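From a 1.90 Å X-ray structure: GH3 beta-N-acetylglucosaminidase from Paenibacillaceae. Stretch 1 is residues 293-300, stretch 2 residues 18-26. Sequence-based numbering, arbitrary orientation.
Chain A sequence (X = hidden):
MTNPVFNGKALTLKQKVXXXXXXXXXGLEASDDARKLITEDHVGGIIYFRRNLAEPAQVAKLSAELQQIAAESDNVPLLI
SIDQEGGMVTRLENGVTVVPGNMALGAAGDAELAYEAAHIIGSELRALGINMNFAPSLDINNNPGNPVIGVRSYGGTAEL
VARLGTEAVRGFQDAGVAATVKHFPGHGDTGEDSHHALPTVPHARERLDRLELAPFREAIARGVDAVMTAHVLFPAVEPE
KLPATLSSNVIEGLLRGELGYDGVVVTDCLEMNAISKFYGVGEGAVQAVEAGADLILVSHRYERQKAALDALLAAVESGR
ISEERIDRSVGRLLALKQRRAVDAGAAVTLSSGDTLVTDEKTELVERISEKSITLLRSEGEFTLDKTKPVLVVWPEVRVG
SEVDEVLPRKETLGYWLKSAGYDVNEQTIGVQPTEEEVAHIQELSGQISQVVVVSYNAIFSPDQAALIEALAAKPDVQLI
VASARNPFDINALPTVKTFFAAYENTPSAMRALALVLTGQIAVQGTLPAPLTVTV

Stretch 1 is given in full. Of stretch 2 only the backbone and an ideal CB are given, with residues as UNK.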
# COMPACT_ATOMS: atom_id res chain seq x y z
N ALA A 293 -9.00 -16.98 10.96
CA ALA A 293 -9.31 -15.60 10.59
C ALA A 293 -10.67 -15.17 11.14
O ALA A 293 -11.58 -15.99 11.32
CB ALA A 293 -9.30 -15.43 9.07
N ASP A 294 -10.80 -13.87 11.37
CA ASP A 294 -12.06 -13.28 11.83
C ASP A 294 -12.82 -12.57 10.74
O ASP A 294 -14.06 -12.55 10.78
CB ASP A 294 -11.80 -12.25 12.94
CG ASP A 294 -10.98 -12.81 14.06
OD1 ASP A 294 -11.42 -13.82 14.64
OD2 ASP A 294 -9.91 -12.24 14.34
N LEU A 295 -12.12 -11.92 9.82
CA LEU A 295 -12.75 -11.01 8.88
C LEU A 295 -12.36 -11.43 7.47
O LEU A 295 -11.18 -11.43 7.12
CB LEU A 295 -12.34 -9.55 9.15
CG LEU A 295 -13.11 -8.49 8.37
CD1 LEU A 295 -14.63 -8.56 8.62
CD2 LEU A 295 -12.58 -7.09 8.71
N ILE A 296 -13.37 -11.77 6.68
CA ILE A 296 -13.22 -12.28 5.31
C ILE A 296 -13.36 -11.10 4.36
O ILE A 296 -14.43 -10.47 4.29
CB ILE A 296 -14.29 -13.34 5.01
CG1 ILE A 296 -14.19 -14.53 5.97
CG2 ILE A 296 -14.26 -13.75 3.54
CD1 ILE A 296 -12.81 -15.02 6.27
N LEU A 297 -12.31 -10.80 3.61
CA LEU A 297 -12.31 -9.65 2.71
C LEU A 297 -12.67 -10.11 1.29
O LEU A 297 -11.99 -10.96 0.71
CB LEU A 297 -10.94 -8.97 2.72
CG LEU A 297 -10.77 -7.75 1.82
CD1 LEU A 297 -11.79 -6.65 2.17
CD2 LEU A 297 -9.35 -7.22 1.92
N VAL A 298 -13.75 -9.55 0.74
CA VAL A 298 -14.17 -9.85 -0.63
C VAL A 298 -14.49 -8.51 -1.29
O VAL A 298 -15.61 -7.99 -1.16
CB VAL A 298 -15.35 -10.82 -0.69
CG1 VAL A 298 -15.55 -11.31 -2.13
CG2 VAL A 298 -15.11 -12.03 0.22
N SER A 299 -13.51 -7.94 -2.00
CA SER A 299 -13.52 -6.50 -2.28
C SER A 299 -14.43 -6.06 -3.41
O SER A 299 -14.85 -4.89 -3.43
CB SER A 299 -12.10 -6.02 -2.60
OG SER A 299 -11.23 -6.20 -1.49
N HIS A 300 -14.73 -6.92 -4.39
CA HIS A 300 -15.21 -6.34 -5.65
C HIS A 300 -16.53 -6.90 -6.17
O HIS A 300 -17.47 -6.13 -6.45
CB HIS A 300 -14.10 -6.52 -6.71
CG HIS A 300 -12.83 -5.81 -6.36
ND1 HIS A 300 -12.76 -4.45 -6.19
CD2 HIS A 300 -11.58 -6.28 -6.11
CE1 HIS A 300 -11.52 -4.10 -5.87
NE2 HIS A 300 -10.79 -5.20 -5.81
N UNK A 18 -22.64 -12.42 9.12
CA UNK A 18 -22.39 -11.19 8.38
C UNK A 18 -21.26 -10.36 8.95
O UNK A 18 -20.52 -9.71 8.20
CB UNK A 18 -23.66 -10.34 8.34
N UNK A 19 -21.09 -10.37 10.28
CA UNK A 19 -19.99 -9.63 10.90
C UNK A 19 -18.63 -10.06 10.37
O UNK A 19 -17.68 -9.27 10.38
CB UNK A 19 -20.03 -9.81 12.42
N UNK A 20 -18.52 -11.30 9.90
CA UNK A 20 -17.26 -11.87 9.45
C UNK A 20 -16.88 -11.46 8.03
O UNK A 20 -15.84 -11.92 7.53
CB UNK A 20 -17.33 -13.40 9.54
N UNK A 21 -17.65 -10.61 7.36
CA UNK A 21 -17.39 -10.28 5.96
C UNK A 21 -17.22 -8.77 5.81
O UNK A 21 -18.00 -7.99 6.36
CB UNK A 21 -18.52 -10.79 5.06
N UNK A 22 -16.20 -8.37 5.06
CA UNK A 22 -16.02 -6.99 4.63
C UNK A 22 -16.12 -6.97 3.11
O UNK A 22 -15.44 -7.74 2.43
CB UNK A 22 -14.69 -6.42 5.11
N UNK A 23 -16.97 -6.08 2.59
CA UNK A 23 -17.29 -6.07 1.16
C UNK A 23 -17.06 -4.69 0.58
O UNK A 23 -17.19 -3.67 1.27
CB UNK A 23 -18.74 -6.51 0.92
N UNK A 24 -16.74 -4.65 -0.71
CA UNK A 24 -16.73 -3.41 -1.46
C UNK A 24 -17.98 -3.28 -2.31
O UNK A 24 -18.80 -4.19 -2.40
CB UNK A 24 -15.48 -3.33 -2.34
N UNK A 25 -18.11 -2.12 -2.93
CA UNK A 25 -19.26 -1.82 -3.76
C UNK A 25 -18.88 -0.68 -4.69
O UNK A 25 -17.86 -0.01 -4.50
CB UNK A 25 -20.48 -1.47 -2.91
N UNK A 26 -19.71 -0.45 -5.69
CA UNK A 26 -19.50 0.67 -6.59
C UNK A 26 -20.47 1.80 -6.25
O UNK A 26 -21.68 1.60 -6.24
CB UNK A 26 -19.67 0.23 -8.05

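Position 18 lies on helical backbone (phi/psi -60/-34), and its ideal CB has no atom of stretch 1 within 5.5 Å. The contact therefore sets no preference here; the deposited residue is Gly 18, whose O accepts a backbone hydrogen bond from N of position 21 (3.1 Å).

Position 19 is similarly unconstrained: CA-to-CB points sideways and its ideal CB, too, is beyond 5.5 Å of stretch 1. Many side chains would fit. It is Gln 19, whose backbone O lies 3.6 Å from Leu 295 CD1, while its side chain comes no nearer than Gln 19 CB to Leu 295 CD1, 6.7 Å, and bonds elsewhere in the structure.

At position 20 the ideal CB sits 3.6 Å from Asp 294 O and 4.9 Å from Ile 296 CG1. The carbonyl would welcome a donor, whereas the isoleucine favours an aliphatic group, so either a polar or an apolar side chain could be argued. The deposited residue is Leu 20 (chi1 m, chi2 t), with CD2 3.4 Å from Asp 294 O; that oxygen is left without a hydrogen-bond partner. Ile 296 N donates to Leu 20 O at 2.6 Å and 165°.

Position 21 is extended (-123/134) and pairs in parallel with Ile 296, CA to CA 4.7 Å. Its CB projects to the sheet face that carries Ile 296 and Val 298, with the nearest visible atom Ile 296 O at 4.2 Å. A beta-branched or other apolar residue would suit. Val 21 fits this expectation, its CG2 4.4 Å from Ile 296 CB.

Position 22 pairs with Leu 297 and projects to the other face. Its ideal CB is 4.1 Å from both Leu 295 CD1 and Leu 297 CD1, so the surroundings are aliphatic and leucine, isoleucine or methionine are all plausible. Met 22 extends through t chi1 and chi2: CG approaches Leu 297 CD1 at 3.9 Å and CE reaches Leu 295 CD2 at 4.1 Å. Its backbone bonds twice to the neighbouring strand, Met 22 N to Ile 296 O (2.9 Å, 172°) and Val 298 N to Met 22 O (3.0 Å, 176°).

Position 23 returns to the face of Ile 296 and Val 298, its ideal CB 4.0 Å from Val 298 O. This permits a small or apolar side chain without selecting one. Ala 23 adds a CA-H...O contact, CA to Val 298 O, at 3.4 Å.

At position 24 CA-to-CB would point toward stretch 1. The backbone angles (-101/174) would allow a side chain; it is Ser 299 O, 2.0 Å from the ideal CB, that leaves room only for glycine. Gly 24 brings its CA within 3.1 Å of Ser 299 O.

At positions 25 and 26 the ideal CB has nothing of stretch 1 within 5.5 Å, so many side chains would do. At 25 CB points away; the side chain of Phe 25 (chi1 p) comes no nearer than CB to Ser 299 O, 6.6 Å. Position 26 points sideways and is Asn 26.

Stretch 2 18-26: GQLVMAGFN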
# COMPACT_ATOMS: atom_id res chain seq x y z
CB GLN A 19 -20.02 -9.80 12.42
CG GLN A 19 -21.03 -8.93 13.13
CD GLN A 19 -20.79 -7.45 12.88
OE1 GLN A 19 -19.78 -6.89 13.33
NE2 GLN A 19 -21.71 -6.82 12.16
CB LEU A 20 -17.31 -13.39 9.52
CG LEU A 20 -17.87 -13.98 10.82
CD1 LEU A 20 -17.81 -15.49 10.76
CD2 LEU A 20 -17.08 -13.46 12.01
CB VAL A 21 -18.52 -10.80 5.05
CG1 VAL A 21 -18.29 -10.35 3.61
CG2 VAL A 21 -18.59 -12.33 5.16
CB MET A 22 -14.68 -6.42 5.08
CG MET A 22 -14.41 -5.01 4.54
SD MET A 22 -12.93 -4.30 5.28
CE MET A 22 -13.57 -3.58 6.80
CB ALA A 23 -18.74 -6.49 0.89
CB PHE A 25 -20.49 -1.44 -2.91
CG PHE A 25 -20.37 -0.07 -2.29
CD1 PHE A 25 -19.63 0.10 -1.14
CD2 PHE A 25 -20.96 1.04 -2.90
CE1 PHE A 25 -19.50 1.36 -0.58
CE2 PHE A 25 -20.82 2.31 -2.35
CZ PHE A 25 -20.10 2.47 -1.19
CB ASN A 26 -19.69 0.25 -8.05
CG ASN A 26 -19.34 1.37 -9.01
OD1 ASN A 26 -18.42 2.15 -8.75
ND2 ASN A 26 -20.09 1.47 -10.11
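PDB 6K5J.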